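Transcription activator HlyU (Vibrio vulnificus, PDB 3JTH) activates transcription and, as an ArsR-family winged helix-turn-helix protein, probably does so by binding DNA as a dimer. Local coordinates at residues C30-Q35 / G40-K45; V66-R69 / T74-Y77. One frame throughout, in Å; residues are numbered along the deposited sequence.

In the fold
Contact 1 comes first along the chain and closes before contact 2 opens; their centres lie about 11 Å apart. Contact 1 joins the end of helix 23-31 to helix 39-46, and contact 2 pairs strand 66-69 with strand 76-79 in the beta hairpin that forms the wing of this winged helix-turn-helix fold. The two meet at Leu32, whose CD2 is 3.6 Å from Tyr77 O and whose CD1 is 3.8 Å from Val66 CG2. Strand 37-38, antiparallel to strand 76-79, lies in the chain between the segments of contact 1, so helical core and wing form one packed unit, consistent with a DNA-binding domain.

Contact 1: residues C30-Q35 / G40-K45; sequences CMLHNQ and GELCAK
Met31, a selenomethionine here, and Leu32 carry the packing of 30-35 against Leu42 and Lys45 of 40-45. The Met31 chain sets out with CG beside its backbone N (chi1 -76°) and then bends twice, at chi2 and chi3, which folds the selenium arm back and presents the terminal CE to Lys45. That methyl lies along the lysine chain, within 4.1 Å of every side-chain atom from CB to NZ; the shortest separation, Met31 CE to Lys45 CD at 3.3 Å, is doubtful in detail. Lys45 is itself bent at chi3 (79°); the two chains run obliquely, and most lysine atoms the methyl meets are aliphatic. Nearer the backbone, Leu42 uses one branch for both partners: its CD2 is 4.1 Å from Met31 CB and 4.3 Å from Leu32 CD2. Within 30-35, Gln35 NE2 donates a weak bond (3.0 Å, 130° at the hydrogen) from the last residue of the type II turn Leu32-Gln35 back to Met31 O at the helix end. Helices 39-46 and 50-62 are consistent with the ArsR-family helix-turn-helix, and the contact packs the first against the end of helix 23-31. Strand 37-38 fills in beside it, Leu37 touching Met31, Leu32 and Leu42, while helix 50-62 meets Leu42 through Leu53, and Leu32 also touches Leu79 of strand 76-79.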
# COMPACT_ATOMS: atom_id res chain seq x y z
N CYS A 30 -8.98 0.60 -8.72
CA CYS A 30 -10.17 0.10 -8.05
C CYS A 30 -11.29 -0.15 -9.06
O CYS A 30 -12.00 -1.15 -8.98
CB CYS A 30 -10.62 1.10 -6.98
SG CYS A 30 -9.35 1.48 -5.74
N MSE A 31 -11.43 0.77 -10.02
CA MSE A 31 -12.46 0.66 -11.05
C MSE A 31 -12.24 -0.53 -11.97
O MSE A 31 -13.20 -1.05 -12.55
CB MSE A 31 -12.49 1.94 -11.91
CG MSE A 31 -13.15 3.12 -11.24
SE MSE A 31 -14.97 2.71 -10.72
CE MSE A 31 -15.73 2.47 -12.49
N LEU A 32 -10.99 -0.94 -12.11
CA LEU A 32 -10.66 -2.07 -12.97
C LEU A 32 -10.73 -3.39 -12.23
O LEU A 32 -10.36 -4.42 -12.77
CB LEU A 32 -9.26 -1.90 -13.59
CG LEU A 32 -9.14 -0.63 -14.44
CD1 LEU A 32 -7.76 -0.49 -15.06
CD2 LEU A 32 -10.21 -0.67 -15.51
N HIS A 33 -11.21 -3.34 -10.99
CA HIS A 33 -11.35 -4.54 -10.18
C HIS A 33 -12.32 -5.51 -10.86
O HIS A 33 -13.51 -5.23 -10.98
CB HIS A 33 -11.86 -4.18 -8.78
CG HIS A 33 -12.22 -5.38 -7.96
ND1 HIS A 33 -11.34 -6.40 -7.70
CD2 HIS A 33 -13.38 -5.73 -7.35
CE1 HIS A 33 -11.94 -7.33 -6.98
NE2 HIS A 33 -13.18 -6.94 -6.75
N ASN A 34 -11.79 -6.64 -11.30
CA ASN A 34 -12.59 -7.66 -11.97
C ASN A 34 -13.40 -7.18 -13.18
O ASN A 34 -14.54 -7.61 -13.39
CB ASN A 34 -13.52 -8.36 -10.97
CG ASN A 34 -12.86 -9.57 -10.31
OD1 ASN A 34 -13.35 -10.07 -9.31
ND2 ASN A 34 -11.75 -10.04 -10.87
N GLN A 35 -12.82 -6.28 -13.97
CA GLN A 35 -13.50 -5.82 -15.17
C GLN A 35 -12.65 -4.98 -16.10
O GLN A 35 -11.63 -4.42 -15.71
CB GLN A 35 -14.76 -5.04 -14.81
CG GLN A 35 -14.55 -3.70 -14.13
CD GLN A 35 -15.78 -2.84 -14.22
OE1 GLN A 35 -16.90 -3.36 -14.24
NE2 GLN A 35 -15.60 -1.53 -14.25
N GLY A 40 -13.61 6.05 -22.33
CA GLY A 40 -14.87 6.73 -22.12
C GLY A 40 -15.56 6.34 -20.82
O GLY A 40 -16.03 7.21 -20.08
N GLU A 41 -15.63 5.04 -20.55
CA GLU A 41 -16.27 4.57 -19.32
C GLU A 41 -15.51 5.08 -18.09
O GLU A 41 -16.13 5.46 -17.10
CB GLU A 41 -16.35 3.05 -19.31
CG GLU A 41 -17.50 2.50 -20.16
CD GLU A 41 -17.33 1.04 -20.59
OE1 GLU A 41 -18.30 0.47 -21.12
OE2 GLU A 41 -16.23 0.47 -20.41
N LEU A 42 -14.18 5.07 -18.17
CA LEU A 42 -13.33 5.53 -17.07
C LEU A 42 -13.42 7.04 -16.79
O LEU A 42 -13.54 7.46 -15.63
CB LEU A 42 -11.87 5.16 -17.35
CG LEU A 42 -11.42 3.73 -17.07
CD1 LEU A 42 -10.08 3.47 -17.72
CD2 LEU A 42 -11.35 3.51 -15.56
N CYS A 43 -13.36 7.87 -17.84
CA CYS A 43 -13.40 9.30 -17.60
C CYS A 43 -14.76 9.74 -17.07
O CYS A 43 -14.84 10.66 -16.25
CB CYS A 43 -13.02 10.08 -18.88
SG CYS A 43 -13.98 9.75 -20.35
N ALA A 44 -15.82 9.07 -17.51
CA ALA A 44 -17.16 9.42 -17.05
C ALA A 44 -17.43 8.93 -15.63
O ALA A 44 -18.05 9.64 -14.84
CB ALA A 44 -18.22 8.87 -18.01
N LYS A 45 -16.96 7.73 -15.31
CA LYS A 45 -17.17 7.18 -13.97
C LYS A 45 -16.25 7.80 -12.92
O LYS A 45 -16.49 7.65 -11.73
CB LYS A 45 -17.00 5.65 -13.96
CG LYS A 45 -17.94 4.91 -14.90
CD LYS A 45 -18.14 3.44 -14.51
CE LYS A 45 -19.14 3.29 -13.36
NZ LYS A 45 -19.42 1.87 -12.99

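Contact 2: residues V66-R69 / T74-Y77; sequences VTTR and TVYY
Val66 CG1 stands opposite its backbone N (chi1 172°), which directs this methyl at Tyr77, and Thr68 CG2 lies anti to its carbonyl carbon, beside the same ring. Val66 CG1 reaches the ring at its edge, in the ring plane, and packs 3.8 Å from Tyr77 CB, the two side chains crossing at about a right angle. Thr68 and Tyr77 instead lie side by side and point the same way, with Thr68 CG2 only 3.3 Å from Tyr77 CE2 in an oblique approach. Val75 CG1 packs against Thr68 as well, 3.6 Å from its CB.

The backbones pair antiparallel. Thr68 and Tyr77 form a non-hydrogen-bonded pair, CA to CA 4.6 Å, flanked by the hydrogen-bonded pair Arg69 and Tyr76. Of the latter's two bonds, Tyr76 N to Arg69 O is the straighter (2.8 Å, 153° at the hydrogen), although its donor sits above the carbonyl plane; Arg69 N to Tyr76 O is weak, at 2.9 Å and 122°. Two CA-H...O contacts supplement them: Tyr77 CA to Thr67 O at 3.3 Å, and Thr68 CA to Tyr76 O. Tyr76 O therefore receives both a weak N-H and a CA-H.

Arg69 and Tyr76 project from one face of the hairpin, the arginine poorly ordered but salt-bridged to Glu71. Thr68 and Tyr77 occupy the other face, toward helix 50-62. The chemistry thus divides: main-chain bonds set the strand register, methyl-to-ring packing reinforces the pairing on the Thr68/Tyr77 face, and Val66, Thr68 and Tyr77 meet helix 50-62 through Leu60, Arg61 and Leu57, which joins the wing to the helical core.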
# COMPACT_ATOMS: atom_id res chain seq x y z
N VAL A 66 -1.54 -2.38 -15.26
CA VAL A 66 -2.72 -2.44 -16.11
C VAL A 66 -2.31 -2.82 -17.52
O VAL A 66 -1.20 -2.51 -17.95
CB VAL A 66 -3.45 -1.08 -16.15
CG1 VAL A 66 -4.55 -1.09 -17.19
CG2 VAL A 66 -4.03 -0.76 -14.78
N THR A 67 -3.19 -3.51 -18.25
CA THR A 67 -2.91 -3.91 -19.62
C THR A 67 -4.05 -3.45 -20.51
O THR A 67 -5.04 -2.90 -20.02
CB THR A 67 -2.78 -5.44 -19.79
OG1 THR A 67 -2.44 -6.03 -18.53
CG2 THR A 67 -1.69 -5.75 -20.78
N THR A 68 -3.93 -3.68 -21.80
CA THR A 68 -4.97 -3.27 -22.73
C THR A 68 -5.43 -4.42 -23.61
O THR A 68 -4.80 -5.49 -23.64
CB THR A 68 -4.48 -2.12 -23.64
OG1 THR A 68 -3.28 -2.52 -24.31
CG2 THR A 68 -4.19 -0.87 -22.83
N ARG A 69 -6.54 -4.18 -24.31
CA ARG A 69 -7.17 -5.13 -25.23
C ARG A 69 -7.97 -4.25 -26.19
O ARG A 69 -9.00 -3.69 -25.82
CB ARG A 69 -8.10 -6.07 -24.44
CG ARG A 69 -8.57 -7.31 -25.19
CD ARG A 69 -10.04 -7.22 -25.56
NE ARG A 69 -10.26 -6.79 -26.94
CZ ARG A 69 -9.98 -7.53 -28.00
NH1 ARG A 69 -9.49 -8.75 -27.86
NH2 ARG A 69 -10.20 -7.06 -29.22
N THR A 74 -11.56 1.15 -30.11
CA THR A 74 -11.98 1.16 -28.71
C THR A 74 -11.14 0.20 -27.88
O THR A 74 -11.32 -1.02 -27.94
CB THR A 74 -13.48 0.78 -28.57
OG1 THR A 74 -14.29 1.85 -29.05
CG2 THR A 74 -13.82 0.49 -27.10
N VAL A 75 -10.23 0.76 -27.09
CA VAL A 75 -9.35 -0.02 -26.23
C VAL A 75 -9.93 -0.24 -24.83
O VAL A 75 -10.59 0.63 -24.27
CB VAL A 75 -7.98 0.69 -26.09
CG1 VAL A 75 -7.10 -0.04 -25.09
CG2 VAL A 75 -7.30 0.77 -27.45
N TYR A 76 -9.69 -1.42 -24.28
CA TYR A 76 -10.17 -1.74 -22.94
C TYR A 76 -9.00 -1.98 -22.00
O TYR A 76 -8.06 -2.71 -22.34
CB TYR A 76 -11.07 -2.98 -22.96
CG TYR A 76 -12.37 -2.79 -23.68
CD1 TYR A 76 -13.45 -2.16 -23.06
CD2 TYR A 76 -12.53 -3.22 -25.00
CE1 TYR A 76 -14.67 -1.98 -23.73
CE2 TYR A 76 -13.73 -3.05 -25.68
CZ TYR A 76 -14.80 -2.43 -25.04
OH TYR A 76 -15.99 -2.26 -25.72
N TYR A 77 -9.08 -1.38 -20.82
CA TYR A 77 -8.04 -1.54 -19.83
C TYR A 77 -8.50 -2.52 -18.76
O TYR A 77 -9.69 -2.64 -18.47
CB TYR A 77 -7.71 -0.19 -19.19
CG TYR A 77 -7.18 0.80 -20.20
CD1 TYR A 77 -8.04 1.47 -21.07
CD2 TYR A 77 -5.80 1.02 -20.33
CE1 TYR A 77 -7.55 2.33 -22.04
CE2 TYR A 77 -5.30 1.88 -21.30
CZ TYR A 77 -6.18 2.53 -22.16
OH TYR A 77 -5.69 3.37 -23.12